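Local coordinates for 3-oxoacyl-[acyl-carrier protein] synthase (Thermus thermophilus, PDB 1UB7) that probably starts fatty acid synthesis by condensing acetyl-CoA with malonyl-ACP to give 3-oxobutanoyl-ACP, releasing carbon dioxide and CoA, at residues D47-T50 with S51-A54; F86-T89 with A90-V93; G275-S278 with T279-P283. All coordinates share one frame; numbering follows the deposited sequence.

Contact 1: D47-T50 with S51-A54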
loop_
_atom_site.group_PDB
_atom_site.type_symbol
_atom_site.label_atom_id
_atom_site.label_comp_id
_atom_site.label_asym_id
_atom_site.label_seq_id
_atom_site.Cartn_x
_atom_site.Cartn_y
_atom_site.Cartn_z
ATOM N N ASP A 47 7.331 -22.583 -8.061
ATOM C CA ASP A 47 8.184 -21.638 -7.362
ATOM C C ASP A 47 8.152 -20.265 -8.037
ATOM O O ASP A 47 9.169 -19.570 -8.106
ATOM C CB ASP A 47 9.604 -22.179 -7.346
ATOM C CG ASP A 47 10.149 -22.388 -8.748
ATOM O OD1 ASP A 47 9.333 -22.545 -9.686
ATOM O OD2 ASP A 47 11.388 -22.401 -8.919
ATOM N N GLU A 48 6.987 -19.879 -8.546
ATOM C CA GLU A 48 6.843 -18.584 -9.200
ATOM C C GLU A 48 5.854 -17.765 -8.387
ATOM O O GLU A 48 4.679 -18.106 -8.325
ATOM C CB GLU A 48 6.323 -18.777 -10.623
ATOM C CG GLU A 48 6.068 -17.498 -11.390
ATOM C CD GLU A 48 5.587 -17.758 -12.817
ATOM O OE1 GLU A 48 4.765 -18.679 -13.003
ATOM O OE2 GLU A 48 6.014 -17.035 -13.749
ATOM N N TYR A 49 6.322 -16.689 -7.757
ATOM C CA TYR A 49 5.438 -15.861 -6.931
ATOM C C TYR A 49 5.101 -14.483 -7.468
ATOM O O TYR A 49 5.555 -14.091 -8.548
ATOM C CB TYR A 49 6.007 -15.743 -5.526
ATOM C CG TYR A 49 6.051 -17.081 -4.840
ATOM C CD1 TYR A 49 7.120 -17.957 -5.040
ATOM C CD2 TYR A 49 4.983 -17.511 -4.057
ATOM C CE1 TYR A 49 7.122 -19.233 -4.479
ATOM C CE2 TYR A 49 4.973 -18.785 -3.492
ATOM C CZ TYR A 49 6.044 -19.638 -3.707
ATOM O OH TYR A 49 6.031 -20.890 -3.140
ATOM N N THR A 50 4.297 -13.747 -6.708
ATOM C CA THR A 50 3.879 -12.411 -7.133
ATOM C C THR A 50 5.013 -11.510 -7.621
ATOM O O THR A 50 4.860 -10.809 -8.626
ATOM C CB THR A 50 3.112 -11.691 -6.027
ATOM O OG1 THR A 50 1.842 -12.332 -5.849
ATOM C CG2 THR A 50 2.909 -10.216 -6.390
ATOM N N SER A 51 6.145 -11.541 -6.922
ATOM C CA SER A 51 7.286 -10.733 -7.324
ATOM C C SER A 51 7.786 -11.180 -8.701
ATOM O O SER A 51 8.180 -10.352 -9.534
ATOM C CB SER A 51 8.406 -10.837 -6.280
ATOM O OG SER A 51 8.738 -12.181 -6.023
ATOM N N ASP A 52 7.746 -12.484 -8.952
ATOM C CA ASP A 52 8.196 -13.005 -10.246
ATOM C C ASP A 52 7.258 -12.545 -11.347
ATOM O O ASP A 52 7.699 -12.152 -12.430
ATOM C CB ASP A 52 8.244 -14.526 -10.222
ATOM C CG ASP A 52 9.121 -15.044 -9.121
ATOM O OD1 ASP A 52 10.359 -14.877 -9.224
ATOM O OD2 ASP A 52 8.567 -15.600 -8.149
ATOM N N LEU A 53 5.960 -12.598 -11.069
ATOM C CA LEU A 53 5.005 -12.160 -12.058
ATOM C C LEU A 53 5.281 -10.680 -12.311
ATOM O O LEU A 53 5.221 -10.225 -13.453
ATOM C CB LEU A 53 3.578 -12.362 -11.553
ATOM C CG LEU A 53 3.214 -13.763 -11.039
ATOM C CD1 LEU A 53 1.751 -13.769 -10.590
ATOM C CD2 LEU A 53 3.444 -14.804 -12.137
ATOM N N ALA A 54 5.606 -9.940 -11.248
ATOM C CA ALA A 54 5.893 -8.512 -11.375
ATOM C C ALA A 54 7.168 -8.297 -12.196
ATOM O O ALA A 54 7.202 -7.424 -13.074
ATOM C CB ALA A 54 6.031 -7.867 -9.993
#
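D52 OD2 is held by two groups. The backbone N of Y49 donates to D52 OD2 at 2.5 Å, in a short and fairly straight bond (160° at the hydrogen) that uses the lone pair turned away from OD1, while R196 of the second subunit forms a salt bridge with the same oxygen. CG of D52 stands beside its own backbone N (chi1 -57°), which turns the carboxylate back over the start of the helix. Y49 is the N-cap residue, and a side chain three positions on accepting its N-H is one half of a capping box. The Y49 side chain runs alongside that of D52 and points the same way, with D52 OD2 at the ring edge, 4.2 Å from Y49 CD1; K142 makes a cation-pi contact with this ring. If an alanine stood at D52, the Y49 amide would probably lose its acceptor and R196 of the other subunit its carboxylate. The Y49 carbonyl opens the helical bonding: L53 N reaches Y49 O at 3.0 Å, and one residue on A54 N reaches T50 O at 2.9 Å. L53 CD2 packs crosswise on the extended E48 chain, 3.7 Å from E48 CD. The E48 carboxylate is held further out, OE2 by Y10 and K56 and OE1 by the A45 amide. T50 OG1 bonds to T81 O and S51 OG to D83. This first turn of helix 50-64 packs through T50 and A54 on strand 131-138, and through S51 and A54 on helix 89-96.

Contact 2: F86-T89 with A90-V93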
loop_
_atom_site.group_PDB
_atom_site.type_symbol
_atom_site.label_atom_id
_atom_site.label_comp_id
_atom_site.label_asym_id
_atom_site.label_seq_id
_atom_site.Cartn_x
_atom_site.Cartn_y
_atom_site.Cartn_z
ATOM N N PHE A 86 6.791 -7.979 4.713
ATOM C CA PHE A 86 7.955 -7.140 4.485
ATOM C C PHE A 86 9.106 -8.113 4.255
ATOM O O PHE A 86 9.143 -9.189 4.841
ATOM C CB PHE A 86 8.252 -6.179 5.659
ATOM C CG PHE A 86 8.097 -6.786 7.033
ATOM C CD1 PHE A 86 6.826 -6.988 7.589
ATOM C CD2 PHE A 86 9.222 -7.116 7.796
ATOM C CE1 PHE A 86 6.676 -7.506 8.888
ATOM C CE2 PHE A 86 9.086 -7.636 9.099
ATOM C CZ PHE A 86 7.810 -7.831 9.646
ATOM N N PRO A 87 10.033 -7.770 3.358
ATOM C CA PRO A 87 10.036 -6.532 2.574
ATOM C C PRO A 87 8.853 -6.490 1.601
ATOM O O PRO A 87 8.266 -7.527 1.283
ATOM C CB PRO A 87 11.379 -6.603 1.850
ATOM C CG PRO A 87 11.495 -8.083 1.563
ATOM C CD PRO A 87 11.065 -8.705 2.874
ATOM N N ASP A 88 8.492 -5.300 1.134
ATOM C CA ASP A 88 7.400 -5.204 0.187
ATOM C C ASP A 88 7.881 -5.641 -1.194
ATOM O O ASP A 88 9.063 -5.606 -1.513
ATOM C CB ASP A 88 6.837 -3.776 0.119
ATOM C CG ASP A 88 7.915 -2.721 -0.142
ATOM O OD1 ASP A 88 8.647 -2.393 0.803
ATOM O OD2 ASP A 88 8.026 -2.224 -1.282
ATOM N N THR A 89 6.942 -6.038 -2.024
ATOM C CA THR A 89 7.256 -6.495 -3.355
ATOM C C THR A 89 7.800 -5.360 -4.219
ATOM O O THR A 89 8.582 -5.613 -5.127
ATOM C CB THR A 89 5.993 -7.116 -3.991
ATOM O OG1 THR A 89 5.441 -8.053 -3.067
ATOM C CG2 THR A 89 6.318 -7.828 -5.283
ATOM N N ALA A 90 7.399 -4.116 -3.952
ATOM C CA ALA A 90 7.914 -2.992 -4.760
ATOM C C ALA A 90 9.405 -2.846 -4.543
ATOM O O ALA A 90 10.145 -2.554 -5.477
ATOM C CB ALA A 90 7.216 -1.686 -4.422
ATOM N N ALA A 91 9.857 -3.069 -3.317
ATOM C CA ALA A 91 11.283 -2.969 -3.046
ATOM C C ALA A 91 12.041 -4.055 -3.836
ATOM O O ALA A 91 13.133 -3.810 -4.343
ATOM C CB ALA A 91 11.537 -3.103 -1.556
ATOM N N LEU A 92 11.452 -5.242 -3.968
ATOM C CA LEU A 92 12.094 -6.322 -4.716
ATOM C C LEU A 92 12.186 -5.945 -6.198
ATOM O O LEU A 92 13.181 -6.241 -6.866
ATOM C CB LEU A 92 11.309 -7.636 -4.555
ATOM C CG LEU A 92 11.039 -8.111 -3.117
ATOM C CD1 LEU A 92 10.204 -9.396 -3.120
ATOM C CD2 LEU A 92 12.355 -8.343 -2.409
ATOM N N VAL A 93 11.153 -5.284 -6.713
ATOM C CA VAL A 93 11.134 -4.870 -8.119
ATOM C C VAL A 93 12.178 -3.777 -8.336
ATOM O O VAL A 93 12.889 -3.777 -9.338
ATOM C CB VAL A 93 9.740 -4.321 -8.533
ATOM C CG1 VAL A 93 9.814 -3.655 -9.901
ATOM C CG2 VAL A 93 8.726 -5.449 -8.557
#
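A91 covers one face of the D88 carboxylate: its backbone N comes in 54° out of the plane and donates to D88 OD2 at 2.9 Å, and A91 CB lies 3.8 Å from D88 OD1. Off the OD2 end of the group, A90 CB approaches D88 OD2 to 3.3 Å. The P87 ring, which follows a cis peptide bond, meets the helix through P87 CG, 4.1 Å from L92 CD2, the two side chains lying aslant. D88 is the N-cap. Its CG sits between backbone N and carbonyl carbon (chi1 53°), a torsion that swings the carboxylate across the end of the helix to A91 N. Weak bonds run from A91 N and L92 N to D88 O; regular helical bonding is clear at V93 N to T89 O, 3.0 Å. The two amides ahead of A91, those of T89 and A90, are taken by the D105 carboxylate, so two aspartates share the opening N-H groups. Helix 89-96 is flanked by helix 50-64, which T89, L92 and V93 touch, and by strands 72-78 and 102-107, packed against A90; beyond P87, F86 pairs antiparallel with a strand of the second subunit.

Contact 3: G275-S278 with T279-P283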
loop_
_atom_site.group_PDB
_atom_site.type_symbol
_atom_site.label_atom_id
_atom_site.label_comp_id
_atom_site.label_asym_id
_atom_site.label_seq_id
_atom_site.Cartn_x
_atom_site.Cartn_y
_atom_site.Cartn_z
ATOM N N GLY A 275 -9.100 -15.600 -16.800
ATOM C CA GLY A 275 -9.827 -15.606 -15.544
ATOM C C GLY A 275 -9.692 -14.245 -14.881
ATOM O O GLY A 275 -9.350 -13.250 -15.538
ATOM N N ASN A 276 -9.959 -14.191 -13.580
ATOM C CA ASN A 276 -9.858 -12.937 -12.838
ATOM C C ASN A 276 -8.437 -12.791 -12.299
ATOM O O ASN A 276 -8.076 -13.433 -11.320
ATOM C CB ASN A 276 -10.851 -12.938 -11.663
ATOM C CG ASN A 276 -10.985 -11.570 -10.990
ATOM O OD1 ASN A 276 -10.010 -10.834 -10.829
ATOM N ND2 ASN A 276 -12.199 -11.238 -10.575
ATOM N N THR A 277 -7.633 -11.947 -12.938
ATOM C CA THR A 277 -6.259 -11.725 -12.486
ATOM C C THR A 277 -6.141 -10.529 -11.558
ATOM O O THR A 277 -5.061 -9.982 -11.372
ATOM C CB THR A 277 -5.309 -11.486 -13.647
ATOM O OG1 THR A 277 -5.724 -10.314 -14.362
ATOM C CG2 THR A 277 -5.286 -12.699 -14.554
ATOM N N SER A 278 -7.266 -10.109 -11.003
ATOM C CA SER A 278 -7.279 -9.019 -10.051
ATOM C C SER A 278 -6.617 -7.750 -10.564
ATOM O O SER A 278 -6.970 -7.244 -11.623
ATOM C CB SER A 278 -6.597 -9.486 -8.769
ATOM O OG SER A 278 -6.692 -8.508 -7.760
ATOM N N THR A 279 -5.659 -7.230 -9.804
ATOM C CA THR A 279 -4.963 -6.002 -10.195
ATOM C C THR A 279 -4.292 -6.046 -11.571
ATOM O O THR A 279 -4.120 -5.006 -12.201
ATOM C CB THR A 279 -3.896 -5.598 -9.143
ATOM O OG1 THR A 279 -3.010 -6.702 -8.899
ATOM C CG2 THR A 279 -4.568 -5.182 -7.839
ATOM N N ALA A 280 -3.918 -7.236 -12.044
ATOM C CA ALA A 280 -3.272 -7.364 -13.352
ATOM C C ALA A 280 -4.269 -7.342 -14.497
ATOM O O ALA A 280 -3.903 -7.199 -15.663
ATOM C CB ALA A 280 -2.462 -8.661 -13.416
ATOM N N SER A 281 -5.537 -7.466 -14.146
ATOM C CA SER A 281 -6.619 -7.540 -15.109
ATOM C C SER A 281 -6.624 -6.472 -16.200
ATOM O O SER A 281 -6.574 -6.775 -17.398
ATOM C CB SER A 281 -7.936 -7.519 -14.343
ATOM O OG SER A 281 -8.990 -7.976 -15.151
ATOM N N ILE A 282 -6.701 -5.219 -15.783
ATOM C CA ILE A 282 -6.743 -4.123 -16.726
ATOM C C ILE A 282 -5.449 -3.954 -17.523
ATOM O O ILE A 282 -5.488 -3.721 -18.737
ATOM C CB ILE A 282 -7.147 -2.839 -15.986
ATOM C CG1 ILE A 282 -8.585 -3.023 -15.478
ATOM C CG2 ILE A 282 -7.002 -1.636 -16.890
ATOM C CD1 ILE A 282 -9.109 -1.917 -14.597
ATOM N N PRO A 283 -4.282 -4.055 -16.863
ATOM C CA PRO A 283 -3.098 -3.892 -17.716
ATOM C C PRO A 283 -2.964 -5.025 -18.752
ATOM O O PRO A 283 -2.503 -4.785 -19.868
ATOM C CB PRO A 283 -1.937 -3.816 -16.714
ATOM C CG PRO A 283 -2.514 -4.403 -15.418
ATOM C CD PRO A 283 -3.936 -3.915 -15.434
#
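T277 points its side chain at the start of the next turn, where OG1 comes up against S281. With chi1 at 61°, T277 OG1 lies between backbone N and carbonyl carbon, and this rotation brings it 3.6 Å from S281 CB. T277 OG1 is also 2.9 Å from S281 N, but the angle at the hydrogen is poor, so the closeness is no evidence of a bond. T277 CB rests on the methyl of A280, CB to CB 4.0 Å, and A280 N donates to T277 O at 3.0 Å, arriving from above the carbonyl plane (41° out of it). A bond from S281 N to S278 O, less surely placed, continues the turn into the helix. Just before T277 in the chain, the end of the N276 side chain bends back to the backbone: N276 OD1 accepts from S278 N at 2.8 Å, in the carbonyl plane, which makes an Asx turn. The same oxygen takes a hydrogen bond with H246 NE2. N276 and H246 are predicted active-site residues with C110, consistent with the Cys-His-Asn site of FabH enzymes in the thiolase fold, where helix 281-292 is one of the central helices. S278 OG is hydrogen-bonded to E138 OE2; T279 CG2 lies 3.9 Å from S278 OG, while T279 OG1 bonds to A78 O. S281 OG hydrogen-bonds with the backbone N of Q247, and the S281 side chain also touches H246. One residue further on, I282 packs on W113 and I114 of helix 112-125 and also on L303 of strand 300-307.

Contacts 1 and 2 are neighbouring helix starts that pack directly on each other, their centres 12 Å apart: S51 CA meets T89 CG2 at 3.7 Å, and A54 CB meets V93 CG2 at 3.9 Å. Both also touch the second subunit, where P198 is approached by S51 from one and L92 from the other, so this pair belongs to the dimer interface. Contact 3 stands apart, its centre about 4 Å from the centre of the chain and with no neighbouring subunit on it; its nearest atoms are about 7 Å from contact 1 and about 10 Å from contact 2. It alone holds a predicted active-site residue, N276, with the S281 side chain about 3 Å from that of H246.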